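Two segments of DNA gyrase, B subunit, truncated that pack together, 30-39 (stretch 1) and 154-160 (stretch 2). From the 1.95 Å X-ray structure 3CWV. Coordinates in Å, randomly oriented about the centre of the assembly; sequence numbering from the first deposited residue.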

# COMPACT_ATOMS: atom_id res chain seq x y z
N GLY A 30 -0.03 -13.00 11.41
CA GLY A 30 1.31 -13.16 10.84
C GLY A 30 1.28 -13.87 9.51
O GLY A 30 2.04 -13.53 8.59
N LEU A 31 0.40 -14.87 9.42
CA LEU A 31 0.19 -15.59 8.16
C LEU A 31 -0.16 -14.63 7.05
O LEU A 31 0.40 -14.71 5.97
CB LEU A 31 -0.95 -16.61 8.28
CG LEU A 31 -1.25 -17.38 7.00
CD1 LEU A 31 -0.12 -18.40 6.70
CD2 LEU A 31 -2.64 -18.07 7.05
N HIS A 32 -1.13 -13.74 7.30
CA HIS A 32 -1.54 -12.78 6.27
C HIS A 32 -0.45 -11.75 5.99
O HIS A 32 -0.28 -11.30 4.85
CB HIS A 32 -2.86 -12.12 6.65
CG HIS A 32 -4.01 -13.07 6.56
ND1 HIS A 32 -4.76 -13.21 5.41
CD2 HIS A 32 -4.44 -14.01 7.42
CE1 HIS A 32 -5.66 -14.17 5.60
NE2 HIS A 32 -5.48 -14.67 6.82
N HIS A 33 0.30 -11.39 7.02
CA HIS A 33 1.45 -10.49 6.83
C HIS A 33 2.50 -10.96 5.84
O HIS A 33 3.09 -10.16 5.13
CB HIS A 33 2.06 -10.09 8.15
CG HIS A 33 1.33 -8.94 8.76
ND1 HIS A 33 -0.02 -8.99 9.06
CD2 HIS A 33 1.72 -7.66 9.01
CE1 HIS A 33 -0.41 -7.82 9.52
NE2 HIS A 33 0.62 -7.00 9.51
N LEU A 34 2.67 -12.26 5.71
CA LEU A 34 3.58 -12.77 4.70
C LEU A 34 3.17 -12.31 3.32
O LEU A 34 4.02 -11.98 2.47
CB LEU A 34 3.63 -14.31 4.75
CG LEU A 34 4.01 -14.96 6.08
CD1 LEU A 34 4.09 -16.47 5.80
CD2 LEU A 34 5.35 -14.46 6.65
N VAL A 35 1.87 -12.30 3.06
CA VAL A 35 1.34 -11.80 1.80
C VAL A 35 1.45 -10.29 1.70
O VAL A 35 1.82 -9.76 0.63
CB VAL A 35 -0.16 -12.18 1.62
CG1 VAL A 35 -0.64 -11.71 0.25
CG2 VAL A 35 -0.31 -13.69 1.72
N TYR A 36 1.12 -9.59 2.79
CA TYR A 36 1.19 -8.12 2.79
C TYR A 36 2.63 -7.65 2.52
O TYR A 36 2.83 -6.62 1.85
CB TYR A 36 0.71 -7.53 4.12
CG TYR A 36 -0.75 -7.86 4.47
CD1 TYR A 36 -1.70 -8.12 3.48
CD2 TYR A 36 -1.17 -7.87 5.80
CE1 TYR A 36 -3.05 -8.40 3.82
CE2 TYR A 36 -2.49 -8.17 6.15
CZ TYR A 36 -3.41 -8.42 5.16
OH TYR A 36 -4.70 -8.71 5.51
N PHE A 37 3.62 -8.38 3.03
CA PHE A 37 5.03 -8.02 2.76
C PHE A 37 5.33 -8.07 1.25
O PHE A 37 6.04 -7.20 0.70
CB PHE A 37 6.04 -8.93 3.51
CG PHE A 37 5.96 -8.87 5.04
CD1 PHE A 37 5.51 -7.73 5.69
CD2 PHE A 37 6.40 -9.95 5.80
CE1 PHE A 37 5.48 -7.67 7.12
CE2 PHE A 37 6.37 -9.91 7.20
CZ PHE A 37 5.91 -8.77 7.86
N LEU A 38 4.84 -9.11 0.57
CA LEU A 38 4.96 -9.18 -0.91
C LEU A 38 4.27 -8.01 -1.63
O LEU A 38 4.86 -7.36 -2.51
CB LEU A 38 4.46 -10.52 -1.47
CG LEU A 38 5.47 -11.65 -1.63
CD1 LEU A 38 4.72 -12.90 -2.06
CD2 LEU A 38 6.57 -11.29 -2.69
N LEU A 39 3.00 -7.77 -1.33
CA LEU A 39 2.29 -6.60 -1.86
C LEU A 39 3.02 -5.27 -1.61
O LEU A 39 3.03 -4.39 -2.50
CB LEU A 39 0.86 -6.53 -1.27
CG LEU A 39 -0.03 -7.68 -1.79
CD1 LEU A 39 -1.36 -7.73 -1.00
CD2 LEU A 39 -0.30 -7.51 -3.26
N ARG A 154 8.15 -13.41 -10.49
CA ARG A 154 7.11 -14.12 -9.72
C ARG A 154 7.72 -14.76 -8.48
O ARG A 154 8.76 -15.40 -8.56
CB ARG A 154 6.47 -15.20 -10.60
CG ARG A 154 5.34 -16.01 -9.93
CD ARG A 154 4.99 -17.19 -10.89
NE ARG A 154 3.72 -17.83 -10.54
CZ ARG A 154 3.59 -19.03 -9.97
NH1 ARG A 154 2.38 -19.52 -9.72
NH2 ARG A 154 4.66 -19.76 -9.66
N VAL A 155 7.06 -14.59 -7.34
CA VAL A 155 7.52 -15.22 -6.11
C VAL A 155 6.35 -16.11 -5.68
O VAL A 155 5.26 -15.61 -5.49
CB VAL A 155 7.78 -14.19 -5.00
CG1 VAL A 155 8.11 -14.90 -3.67
CG2 VAL A 155 8.94 -13.29 -5.38
N HIS A 156 6.57 -17.41 -5.61
CA HIS A 156 5.51 -18.35 -5.23
C HIS A 156 6.01 -19.02 -3.96
O HIS A 156 7.13 -19.48 -3.94
CB HIS A 156 5.33 -19.42 -6.30
CG HIS A 156 4.44 -20.55 -5.89
ND1 HIS A 156 4.91 -21.70 -5.29
CD2 HIS A 156 3.10 -20.69 -5.95
CE1 HIS A 156 3.90 -22.52 -5.04
NE2 HIS A 156 2.79 -21.93 -5.45
N PHE A 157 5.19 -19.09 -2.90
CA PHE A 157 5.67 -19.70 -1.66
C PHE A 157 4.54 -20.34 -0.88
O PHE A 157 3.36 -20.08 -1.12
CB PHE A 157 6.43 -18.69 -0.77
CG PHE A 157 5.55 -17.66 -0.11
CD1 PHE A 157 5.16 -17.82 1.21
CD2 PHE A 157 5.10 -16.55 -0.81
CE1 PHE A 157 4.32 -16.86 1.83
CE2 PHE A 157 4.26 -15.60 -0.21
CZ PHE A 157 3.86 -15.76 1.10
N VAL A 158 4.94 -21.20 0.05
CA VAL A 158 4.04 -21.93 0.93
C VAL A 158 4.46 -21.64 2.38
O VAL A 158 5.53 -22.06 2.82
CB VAL A 158 4.12 -23.46 0.66
CG1 VAL A 158 3.11 -24.22 1.55
CG2 VAL A 158 3.85 -23.75 -0.83
N PRO A 159 3.61 -20.93 3.13
CA PRO A 159 3.92 -20.66 4.53
C PRO A 159 4.25 -21.98 5.21
O PRO A 159 3.56 -22.98 4.98
CB PRO A 159 2.61 -20.08 5.07
CG PRO A 159 2.05 -19.34 3.85
CD PRO A 159 2.33 -20.32 2.73
N ASP A 160 5.29 -21.97 6.04
CA ASP A 160 5.80 -23.18 6.65
C ASP A 160 4.80 -23.73 7.67
O ASP A 160 4.53 -23.09 8.71
CB ASP A 160 7.14 -22.86 7.33
CG ASP A 160 7.95 -24.11 7.67
OD1 ASP A 160 7.36 -25.10 8.18
OD2 ASP A 160 9.16 -24.11 7.38

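Helix 30-39 lies against strand 154-159 with the two segments running nearly antiparallel, their N-to-C directions 164° apart and their axes 9.9 Å apart at closest approach. Leu-31 therefore sits near Pro-159 at one end (CA to CA, 7.3 Å) and Leu-38 near Val-155 at the other (CA to CA, 8.4 Å). Within the helix, bonds such as Phe-37 N to His-33 O (2.8 Å) and Leu-39 N to Val-35 O (3.0 Å) occupy the backbone. No hydrogen bond crosses between the stretches, so what joins them directly is apolar packing, burying 303 Å² in all.

Two periodicities meet here. The strand alternates: Val-155, Phe-157 and Pro-159 send CA-to-CB toward the helix, while His-156 and Val-158 point away. The helix answers at spacings of three and four, with Leu-31, Leu-34 and Leu-38 supplying the apolar contacts.

Phe-157 is the centre of the arrangement and has the largest covered area. With chi1 at 72° (p), its ring reaches between Leu-34 and Leu-38, about one helical turn apart. Leu-38 CD1 meets the ring edge at Phe-157 CE2, a tight 3.3 Å, while Leu-34 CB approaches Phe-157 CZ obliquely at 3.9 Å. The ring tip also comes near the helix backbone, with Val-35 N 4.4 Å from Phe-157 CZ, also near the ring plane.

Leu-38 also touches a second strand residue, its CD2 lying 3.9 Å from Val-155 CB. Its chi1 of -91° falls between the usual wells. Leu-34 also reaches Pro-159, with Leu-34 CD1 4.0 Å from Pro-159 CB. Leu-31 starts sideways, but its t,p rotamer carries the end closer, placing CD1 3.6 Å from that same Pro-159 CB. The rule is interdigitation: Leu-34 and Leu-38 each span two alternate strand residues, Leu-31 closes against Pro-159, and one aromatic ring fills the middle.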